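Local coordinates for PA0833-PD protein (Pseudomonas aeruginosa PAO1, PDB 6JFW) that probably binds peptidoglycan through this periplasmic OmpA C-like domain, and so would tie the outer membrane to the cell wall, at residues A[11-15]-A[16-20]; A[77-80]-A[81-85]. All blocks are in the same frame, centred on the assembly; numbering follows the deposited sequence.

Interaction 1: A[11-15]-A[16-20]; sequences RQMEG and TGVEV
Met13 and Thr16 are the two ends of a type II beta turn that brings the chain off helix 3-12 and sends it toward strand 19-23. The Met13 side chain runs from the turn toward Val18. Met13 CB faces the segment 16-20 and lies 4.2 Å from Val20 CG2; Met13 CG then comes up against the Val18 side chain, 4.0 Å from Val18 CG1. Bends at chi2 (-56°) and chi3 lay the thioether across Val18, with Met13 SD 3.8 Å from Val18 CB. Leu55 of helix 49-61 also touches Met13, and Met31 of strand 26-32 touches Val18. Gly15, with its positive phi, completes the bend. The polar side of the turn gathers on one carbonyl: Met13 O accepts from Thr16 N at 3.1 Å and also from the Thr16 hydroxyl, both arriving from the same face of the carbonyl plane. Thr16 OG1 can do this because chi1 of 66° sets it between its own backbone N and carbonyl carbon. Thr16 OG1 donates to Met13 O at 2.8 Å and accepts from Val18 N at 3.1 Å in an ST turn, the N-H pointing at OG1 with an angle of 162°.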
loop_
_atom_site.group_PDB
_atom_site.type_symbol
_atom_site.label_atom_id
_atom_site.label_comp_id
_atom_site.label_asym_id
_atom_site.label_seq_id
_atom_site.Cartn_x
_atom_site.Cartn_y
_atom_site.Cartn_z
ATOM N N ARG A 11 -5.291 -15.108 2.153
ATOM C CA ARG A 11 -4.699 -16.281 1.521
ATOM C C ARG A 11 -3.635 -15.881 0.507
ATOM O O ARG A 11 -2.513 -16.398 0.531
ATOM C CB ARG A 11 -5.789 -17.125 0.861
ATOM C CG ARG A 11 -5.306 -18.496 0.435
ATOM C CD ARG A 11 -6.334 -19.568 0.747
ATOM N NE ARG A 11 -5.807 -20.904 0.480
ATOM C CZ ARG A 11 -5.662 -21.851 1.400
ATOM N NH1 ARG A 11 -6.016 -21.621 2.658
ATOM N NH2 ARG A 11 -5.168 -23.033 1.060
ATOM N N GLN A 12 -3.966 -14.944 -0.388
ATOM C CA GLN A 12 -3.029 -14.551 -1.436
ATOM C C GLN A 12 -1.779 -13.886 -0.875
ATOM O O GLN A 12 -0.691 -14.044 -1.440
ATOM C CB GLN A 12 -3.703 -13.604 -2.426
ATOM C CG GLN A 12 -4.751 -14.233 -3.316
ATOM C CD GLN A 12 -5.469 -13.194 -4.148
ATOM O OE1 GLN A 12 -5.922 -12.175 -3.626
ATOM N NE2 GLN A 12 -5.560 -13.432 -5.450
ATOM N N MET A 13 -1.908 -13.128 0.209
ATOM C CA MET A 13 -0.775 -12.390 0.751
ATOM C C MET A 13 0.057 -13.207 1.729
ATOM O O MET A 13 1.042 -12.685 2.262
ATOM C CB MET A 13 -1.254 -11.102 1.430
ATOM C CG MET A 13 -1.818 -10.056 0.472
ATOM S SD MET A 13 -0.673 -9.566 -0.839
ATOM C CE MET A 13 -1.453 -10.302 -2.274
ATOM N N GLU A 14 -0.314 -14.462 1.976
ATOM C CA GLU A 14 0.475 -15.342 2.830
ATOM C C GLU A 14 1.929 -15.367 2.378
ATOM O O GLU A 14 2.223 -15.578 1.196
ATOM C CB GLU A 14 -0.119 -16.754 2.803
ATOM C CG GLU A 14 0.584 -17.774 3.696
ATOM C CD GLU A 14 -0.276 -18.987 3.969
ATOM O OE1 GLU A 14 -0.123 -19.599 5.048
ATOM O OE2 GLU A 14 -1.114 -19.313 3.106
ATOM N N GLY A 15 2.838 -15.119 3.317
ATOM C CA GLY A 15 4.260 -15.219 3.060
ATOM C C GLY A 15 4.865 -14.127 2.203
ATOM O O GLY A 15 6.057 -14.211 1.888
ATOM N N THR A 16 4.097 -13.109 1.811
ATOM C CA THR A 16 4.640 -12.013 1.016
ATOM C C THR A 16 5.229 -10.895 1.860
ATOM O O THR A 16 5.978 -10.066 1.330
ATOM C CB THR A 16 3.557 -11.408 0.115
ATOM O OG1 THR A 16 2.555 -10.782 0.928
ATOM C CG2 THR A 16 2.910 -12.479 -0.748
ATOM N N GLY A 17 4.907 -10.846 3.150
ATOM C CA GLY A 17 5.242 -9.706 3.971
ATOM C C GLY A 17 4.206 -8.603 3.969
ATOM O O GLY A 17 4.365 -7.625 4.708
ATOM N N VAL A 18 3.160 -8.722 3.155
ATOM C CA VAL A 18 2.061 -7.764 3.168
ATOM C C VAL A 18 1.114 -8.122 4.305
ATOM O O VAL A 18 0.662 -9.266 4.414
ATOM C CB VAL A 18 1.320 -7.765 1.821
ATOM C CG1 VAL A 18 0.092 -6.870 1.891
ATOM C CG2 VAL A 18 2.243 -7.324 0.707
ATOM N N GLU A 19 0.810 -7.146 5.153
ATOM C CA GLU A 19 -0.128 -7.365 6.243
ATOM C C GLU A 19 -1.527 -6.920 5.840
ATOM O O GLU A 19 -1.704 -5.904 5.165
ATOM C CB GLU A 19 0.299 -6.619 7.508
ATOM C CG GLU A 19 1.775 -6.666 7.797
ATOM C CD GLU A 19 2.178 -5.609 8.783
ATOM O OE1 GLU A 19 3.394 -5.394 8.957
ATOM O OE2 GLU A 19 1.270 -4.996 9.383
ATOM N N VAL A 20 -2.514 -7.693 6.275
ATOM C CA VAL A 20 -3.920 -7.433 6.001
ATOM C C VAL A 20 -4.584 -7.108 7.328
ATOM O O VAL A 20 -4.538 -7.916 8.264
ATOM C CB VAL A 20 -4.594 -8.640 5.330
ATOM C CG1 VAL A 20 -6.046 -8.335 5.015
ATOM C CG2 VAL A 20 -3.827 -9.043 4.078
#

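Interaction 2: A[77-80]-A[81-85]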
loop_
_atom_site.group_PDB
_atom_site.type_symbol
_atom_site.label_atom_id
_atom_site.label_comp_id
_atom_site.label_asym_id
_atom_site.label_seq_id
_atom_site.Cartn_x
_atom_site.Cartn_y
_atom_site.Cartn_z
ATOM N N GLY A 77 14.740 13.733 7.719
ATOM C CA GLY A 77 14.736 14.637 6.589
ATOM C C GLY A 77 13.579 15.615 6.602
ATOM O O GLY A 77 12.767 15.687 7.530
ATOM N N SER A 78 13.511 16.381 5.517
ATOM C CA SER A 78 12.531 17.451 5.397
ATOM C C SER A 78 11.131 16.895 5.183
ATOM O O SER A 78 10.936 15.866 4.530
ATOM C CB SER A 78 12.896 18.378 4.238
ATOM O OG SER A 78 11.749 19.054 3.751
ATOM N N ARG A 79 10.143 17.599 5.737
ATOM C CA ARG A 79 8.760 17.184 5.542
ATOM C C ARG A 79 8.364 17.275 4.076
ATOM O O ARG A 79 7.752 16.350 3.531
ATOM C CB ARG A 79 7.831 18.033 6.393
ATOM C CG ARG A 79 6.396 17.813 6.047
ATOM C CD ARG A 79 5.532 18.560 6.997
ATOM N NE ARG A 79 5.525 17.825 8.258
ATOM C CZ ARG A 79 4.560 16.997 8.662
ATOM N NH1 ARG A 79 3.491 16.804 7.892
ATOM N NH2 ARG A 79 4.675 16.364 9.831
ATOM N N GLN A 80 8.700 18.390 3.417
ATOM C CA GLN A 80 8.425 18.530 1.989
ATOM C C GLN A 80 9.035 17.381 1.197
ATOM O O GLN A 80 8.379 16.794 0.327
ATOM C CB GLN A 80 8.956 19.869 1.475
ATOM C CG GLN A 80 9.374 19.841 0.003
ATOM C CD GLN A 80 9.900 21.175 -0.490
ATOM O OE1 GLN A 80 11.021 21.266 -0.993
ATOM N NE2 GLN A 80 9.089 22.216 -0.356
ATOM N N HIS A 81 10.292 17.043 1.488
ATOM C CA HIS A 81 10.971 15.993 0.736
ATOM C C HIS A 81 10.342 14.629 0.992
ATOM O O HIS A 81 10.228 13.808 0.074
ATOM C CB HIS A 81 12.457 15.977 1.091
ATOM C CG HIS A 81 13.275 15.063 0.233
ATOM N ND1 HIS A 81 13.301 15.159 -1.141
ATOM C CD2 HIS A 81 14.098 14.038 0.555
ATOM C CE1 HIS A 81 14.103 14.231 -1.630
ATOM N NE2 HIS A 81 14.600 13.536 -0.622
ATOM N N ASN A 82 9.924 14.369 2.234
ATOM C CA ASN A 82 9.303 13.088 2.561
ATOM C C ASN A 82 7.941 12.942 1.896
ATOM O O ASN A 82 7.595 11.858 1.411
ATOM C CB ASN A 82 9.168 12.940 4.074
ATOM C CG ASN A 82 10.472 12.573 4.741
ATOM O OD1 ASN A 82 11.336 11.940 4.135
ATOM N ND2 ASN A 82 10.622 12.966 6.000
ATOM N N MET A 83 7.144 14.012 1.889
ATOM C CA MET A 83 5.872 13.983 1.175
ATOM C C MET A 83 6.096 13.674 -0.299
ATOM O O MET A 83 5.395 12.842 -0.889
ATOM C CB MET A 83 5.152 15.321 1.347
ATOM C CG MET A 83 4.838 15.671 2.792
ATOM S SD MET A 83 3.267 15.002 3.354
ATOM C CE MET A 83 2.130 16.035 2.441
ATOM N N ASP A 84 7.084 14.338 -0.901
ATOM C CA ASP A 84 7.518 14.050 -2.264
ATOM C C ASP A 84 7.825 12.566 -2.446
ATOM O O ASP A 84 7.257 11.900 -3.316
ATOM C CB ASP A 84 8.752 14.904 -2.575
ATOM C CG ASP A 84 9.115 14.922 -4.045
ATOM O OD1 ASP A 84 9.027 13.870 -4.712
ATOM O OD2 ASP A 84 9.506 16.003 -4.530
ATOM N N LEU A 85 8.745 12.046 -1.630
ATOM C CA LEU A 85 9.164 10.654 -1.760
ATOM C C LEU A 85 7.994 9.698 -1.566
ATOM O O LEU A 85 7.862 8.710 -2.298
ATOM C CB LEU A 85 10.272 10.349 -0.753
ATOM C CG LEU A 85 11.628 11.010 -0.991
ATOM C CD1 LEU A 85 12.564 10.732 0.173
ATOM C CD2 LEU A 85 12.229 10.513 -2.293
HETATM O O HOH W 1 10.081 14.532 8.299
#
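One face of the Asn82 amide rests on the carbonyl oxygen of Ser78 in the first turn of helix 79-99, where Ser78 is the N-cap. Ser78 O sits almost straight over Asn82 CG, 3.3 Å from it. Asn82 ND2 bonds to Thr76 O in the loop before the helix and, weakly, to a water 2.8 Å from Asn82 ND2 that donates to Gly77 O. The imidazole of His81, the other flat group, has Leu85 on one face, with Leu85 CG 3.9 Å above the plane and displaced toward the rim. At the cap itself, Ser78 OG, anti to its own N (chi1 156°), accepts a weak capping bond from His81 N at 3.4 Å. Regular helical bonds follow at once, Asn82 N to Ser78 O at 2.9 Å and Asp84 N to Gln80 O at 3.0 Å. Outside this turn, Arg79 makes a salt bridge to Asp115 and Asp84 one to Arg88. The aliphatic part of Arg79 runs side by side with Met83, both pointing the same way. Met83 CG, held beside its own backbone N by chi1 of -60°, rests over the preceding turn, 3.1 Å from Arg79 O, the same oxygen that accepts from Met83 N.

In the fold
Both interactions are local, made within one continuous run of chain, and they lie on opposite sides of the domain's centre, nearest atoms about 17 Å apart. Interaction 1 joins the end of helix 3-12 to strand 19-23, an outermost strand of the mixed sheet; it is partly buried, pairing an apolar cluster that helix 49-61 touches with a compact set of turn bonds. Interaction 2 is a surface contact at the start of helix 79-99, the helix of the beta-alpha-beta unit between strands 65-72 and 107-111 within the OmpA family region. There, helical backbone bonds, a cap and a bridging water replace the hydrophobic packing of residues 11-20, and the salt bridges run to residues beyond the contact, Arg88 and Asp115.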